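Local coordinates for protein urocanate hydratase (Paenibacillus sp. Soil724D2, PDB 7NED) that binds NAD+ and urocanate and, as a thiourocanate hydratase of the urocanase family, probably catalyses a hydration step in bacterial ergothioneine breakdown, at residues Y238-L241 and V242-I246; S531-E534 and V535-K538. One frame throughout, in Å; residues are numbered along the deposited sequence.

Contact 1 (Y238-L241 and V242-I246)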
loop_
_atom_site.group_PDB
_atom_site.type_symbol
_atom_site.label_atom_id
_atom_site.label_comp_id
_atom_site.label_asym_id
_atom_site.label_seq_id
_atom_site.Cartn_x
_atom_site.Cartn_y
_atom_site.Cartn_z
ATOM N N TYR A 238 25.493 2.882 29.275
ATOM C CA TYR A 238 25.113 4.285 29.134
ATOM C C TYR A 238 24.835 4.911 30.487
ATOM O O TYR A 238 25.368 6.005 30.758
ATOM C CB TYR A 238 23.918 4.464 28.201
ATOM C CG TYR A 238 24.192 4.332 26.714
ATOM C CD1 TYR A 238 23.479 5.095 25.807
ATOM C CD2 TYR A 238 25.151 3.439 26.223
ATOM C CE1 TYR A 238 23.690 4.973 24.459
ATOM C CE2 TYR A 238 25.369 3.312 24.874
ATOM C CZ TYR A 238 24.616 4.081 23.992
ATOM O OH TYR A 238 24.818 3.952 22.638
ATOM N N PRO A 239 24.068 4.289 31.381
ATOM C CA PRO A 239 23.856 4.907 32.700
ATOM C C PRO A 239 25.135 5.021 33.491
ATOM O O PRO A 239 25.280 5.966 34.279
ATOM C CB PRO A 239 22.869 3.957 33.391
ATOM C CG PRO A 239 22.195 3.215 32.267
ATOM C CD PRO A 239 23.243 3.074 31.201
ATOM N N GLU A 240 26.062 4.078 33.302
ATOM C CA GLU A 240 27.347 4.152 33.995
ATOM C C GLU A 240 28.157 5.366 33.540
ATOM O O GLU A 240 28.808 6.027 34.355
ATOM C CB GLU A 240 28.115 2.850 33.786
ATOM C CG GLU A 240 29.538 2.871 34.290
ATOM C CD GLU A 240 29.626 2.870 35.804
ATOM O OE1 GLU A 240 30.764 2.871 36.317
ATOM O OE2 GLU A 240 28.568 2.862 36.479
ATOM N N LEU A 241 28.131 5.693 32.250
ATOM C CA LEU A 241 28.824 6.904 31.821
ATOM C C LEU A 241 28.181 8.135 32.435
ATOM O O LEU A 241 28.866 9.101 32.792
ATOM C CB LEU A 241 28.826 6.999 30.302
ATOM C CG LEU A 241 29.524 5.847 29.599
ATOM C CD1 LEU A 241 29.325 6.003 28.101
ATOM C CD2 LEU A 241 31.021 5.877 29.952
ATOM N N VAL A 242 26.865 8.116 32.580
ATOM C CA VAL A 242 26.179 9.204 33.256
ATOM C C VAL A 242 26.627 9.277 34.707
ATOM O O VAL A 242 26.844 10.361 35.264
ATOM C CB VAL A 242 24.660 9.004 33.143
ATOM C CG1 VAL A 242 23.939 9.984 34.041
ATOM C CG2 VAL A 242 24.224 9.137 31.677
ATOM N N ARG A 243 26.748 8.124 35.349
ATOM C CA ARG A 243 27.227 8.096 36.723
ATOM C C ARG A 243 28.628 8.705 36.823
ATOM O O ARG A 243 28.910 9.521 37.709
ATOM C CB ARG A 243 27.211 6.654 37.230
ATOM C CG ARG A 243 27.216 6.500 38.746
ATOM C CD ARG A 243 27.335 5.036 39.171
ATOM N NE ARG A 243 28.623 4.465 38.763
ATOM C CZ ARG A 243 29.789 4.795 39.309
ATOM N NH1 ARG A 243 29.825 5.699 40.281
ATOM N NH2 ARG A 243 30.915 4.239 38.880
ATOM N N ARG A 244 29.526 8.305 35.923
ATOM C CA ARG A 244 30.893 8.796 35.932
ATOM C C ARG A 244 31.025 10.226 35.444
ATOM O O ARG A 244 32.160 10.719 35.418
ATOM C CB ARG A 244 31.780 7.899 35.080
ATOM C CG ARG A 244 31.818 6.481 35.548
ATOM C CD ARG A 244 32.858 5.734 34.777
ATOM N NE ARG A 244 32.825 4.311 35.067
ATOM C CZ ARG A 244 33.837 3.497 34.813
ATOM N NH1 ARG A 244 34.949 3.997 34.278
ATOM N NH2 ARG A 244 33.760 2.202 35.109
ATOM N N GLY A 245 29.923 10.896 35.091
ATOM C CA GLY A 245 29.980 12.249 34.549
ATOM C C GLY A 245 30.720 12.370 33.234
ATOM O O GLY A 245 31.231 13.443 32.907
ATOM N N ILE A 246 30.804 11.283 32.477
ATOM C CA ILE A 246 31.457 11.260 31.180
ATOM C C ILE A 246 30.388 11.522 30.122
ATOM O O ILE A 246 29.472 10.712 29.948
ATOM C CB ILE A 246 32.155 9.919 30.953
ATOM C CG1 ILE A 246 33.369 9.810 31.881
ATOM C CG2 ILE A 246 32.564 9.768 29.520
ATOM C CD1 ILE A 246 34.228 8.609 31.621
#
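Glu240 turns its CG away from the backbone N (chi1 172°) and then bends at chi2 (71°), which carries its carboxylate along the helix to Arg243 and Arg244. Arg243, itself bent at chi3, lies alongside it and points the same way, gripping it side-on with two nitrogens. Arg243 NE donates to Glu240 OE2 at 2.8 Å, arriving from above the carboxylate plane, while Arg243 NH2 reaches Glu240 OE1 at 2.9 Å on its syn side. Both oxygens sit close to the guanidinium plane, but the two flat groups are turned 43° against each other, so the pair is twisted rather than coplanar. Arg244 comes to the same carboxylate differently: its chain runs extended from CG to NE, and Arg244 NE gives a nearly straight bond (2.8 Å) to Glu240 OE1 on the anti side. Its guanidinium stands almost perpendicular to the carboxylate. OE1 accepts from Arg243 NH2 and Arg244 NE, both from one face of its plane, with a weak third bond from Arg244 NH2; in this salt-bridge network two positive groups would be expected to stabilise the ionised acid. The far end of Arg244 is shared with Asp210, whose salt bridge to NH1 ties this turn to helix 209-222.

The network lies at the C-terminal end of helix 234-243, in the Rossmann-like family region, where the side chain of Tyr238 comes to about 7 Å from the bound NAD. Here the helix ends in a Schellman motif: Gly245 takes positive phi, Ile246 N bonds back to Leu241 O at 2.9 Å, and Gly245 N bonds to Val242 O (3.1 Å). The reversal brings Ile246 CG2 within 4.2 Å of Leu241 CD2, a loose apolar contact. On the buried side, Leu241 packs on Leu161 of strand 159-163, and Tyr238 OH bonds to Thr252 O.

Contact 2 (S531-E534 and V535-K538)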
loop_
_atom_site.group_PDB
_atom_site.type_symbol
_atom_site.label_atom_id
_atom_site.label_comp_id
_atom_site.label_asym_id
_atom_site.label_seq_id
_atom_site.Cartn_x
_atom_site.Cartn_y
_atom_site.Cartn_z
ATOM N N SER A 531 13.712 21.404 -2.721
ATOM C CA SER A 531 12.963 20.655 -3.736
ATOM C C SER A 531 12.498 21.573 -4.865
ATOM O O SER A 531 12.595 21.244 -6.052
ATOM C CB SER A 531 11.755 20.054 -3.063
ATOM O OG SER A 531 12.177 19.174 -2.074
ATOM N N ALA A 532 11.959 22.729 -4.507
ATOM C CA ALA A 532 11.508 23.647 -5.542
ATOM C C ALA A 532 12.688 24.110 -6.390
ATOM O O ALA A 532 12.576 24.245 -7.621
ATOM C CB ALA A 532 10.760 24.823 -4.897
ATOM N N ASP A 533 13.854 24.296 -5.753
ATOM C CA ASP A 533 15.049 24.589 -6.523
ATOM C C ASP A 533 15.422 23.431 -7.437
ATOM O O ASP A 533 15.757 23.629 -8.613
ATOM C CB ASP A 533 16.195 24.910 -5.566
ATOM C CG ASP A 533 17.426 25.382 -6.290
ATOM O OD1 ASP A 533 18.436 24.643 -6.286
ATOM O OD2 ASP A 533 17.365 26.492 -6.854
ATOM N N GLU A 534 15.394 22.209 -6.907
ATOM C CA GLU A 534 15.735 21.057 -7.731
ATOM C C GLU A 534 14.789 20.924 -8.906
ATOM O O GLU A 534 15.232 20.605 -10.015
ATOM C CB GLU A 534 15.725 19.774 -6.901
ATOM C CG GLU A 534 16.342 18.557 -7.610
ATOM C CD GLU A 534 17.887 18.643 -7.813
ATOM O OE1 GLU A 534 18.431 17.743 -8.511
ATOM O OE2 GLU A 534 18.554 19.589 -7.288
ATOM N N VAL A 535 13.473 21.146 -8.690
ATOM C CA VAL A 535 12.537 21.091 -9.807
ATOM C C VAL A 535 12.980 22.033 -10.924
ATOM O O VAL A 535 13.012 21.666 -12.107
ATOM C CB VAL A 535 11.111 21.431 -9.333
ATOM C CG1 VAL A 535 10.235 21.788 -10.543
ATOM C CG2 VAL A 535 10.546 20.262 -8.509
ATOM N N ARG A 536 13.275 23.279 -10.574
ATOM C CA ARG A 536 13.670 24.213 -11.621
ATOM C C ARG A 536 14.991 23.786 -12.259
ATOM O O ARG A 536 15.146 23.827 -13.488
ATOM C CB ARG A 536 13.765 25.627 -11.051
ATOM C CG ARG A 536 14.683 26.506 -11.907
ATOM C CD ARG A 536 15.129 27.746 -11.177
ATOM N NE ARG A 536 16.247 27.569 -10.229
ATOM C CZ ARG A 536 17.544 27.566 -10.556
ATOM N NH1 ARG A 536 17.935 27.692 -11.831
ATOM N NH2 ARG A 536 18.460 27.448 -9.606
ATOM N N LEU A 537 15.954 23.347 -11.443
ATOM C CA LEU A 537 17.250 22.964 -12.003
ATOM C C LEU A 537 17.128 21.827 -13.009
ATOM O O LEU A 537 17.884 21.783 -13.978
ATOM C CB LEU A 537 18.225 22.553 -10.887
ATOM C CG LEU A 537 18.860 23.705 -10.114
ATOM C CD1 LEU A 537 19.639 23.177 -8.930
ATOM C CD2 LEU A 537 19.771 24.534 -11.042
ATOM N N LYS A 538 16.216 20.872 -12.776
ATOM C CA LYS A 538 16.187 19.618 -13.536
ATOM C C LYS A 538 14.937 19.483 -14.396
ATOM O O LYS A 538 14.719 18.419 -14.986
ATOM C CB LYS A 538 16.291 18.418 -12.599
ATOM C CG LYS A 538 17.456 18.484 -11.615
ATOM C CD LYS A 538 18.792 18.219 -12.321
ATOM C CE LYS A 538 19.980 18.472 -11.401
ATOM N NZ LYS A 538 20.254 17.314 -10.546
#
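Asp533 with Arg536 and Glu534 with Lys538 are salt bridges between neighbouring turns of one helix, 529-538, the last helix of the chain. The first spans three residues. Asp533 and Arg536 lie side by side, and NH2 of Arg536 donates to Asp533 OD2 at 3.1 Å on the syn side, through a single nitrogen. OD2 lies near the guanidinium plane, at its edge, although the carboxylate is rotated 58° from that plane. Leu537 adds an apolar neighbour: its CG sits 3.8 Å above one face of the Arg536 guanidinium, offset toward the rim, and its CD1 comes to 3.3 Å from Asp533 OD1.

The second bridge has the i to i+4 spacing of helical ion pairs. Lys538 folds back through bends at chi2 (-74°) and chi4 (83°), curling its aliphatic chain round Glu534 OE1, which Lys538 NZ meets at 2.8 Å on the syn side. On the way its CG passes 3.3 Å from the same oxygen. The backbone bond from Lys538 N to Glu534 O (2.9 Å) joins the same two residues.

In this C-terminal family region the helix packs against helix 502-525, with Val535 on Leu521 and Glu534 on Val520. Arg346 bridges Asp533 OD1 and Glu534 OE2 together, so each acid serves two basic partners, while Lys538 NZ also donates to His405 O. Replacing Glu534 by alanine is likely to leave Lys538 NZ without its carboxylate mate and to take one acid from Arg346, so that the lysine chain could turn more freely.

How the contacts relate
Contacts 1 and 2 illustrate how acids and bases a turn apart along a helix can pair in two unlike settings. Both are partly buried and lie toward the periphery of the chain, with centres about 46 Å apart and no touch between them. Contact 1 belongs to the Rossmann-like region and closes a helix with a glycine turn; contact 2 runs along the final helix, in the C-terminal family region. Their charge patterns differ: in contact 1 one acid gathers two arginines, whereas in contact 2 two acids each pair with their own base and share an arginine from outside. Each has an apolar side set against a different part of the fold.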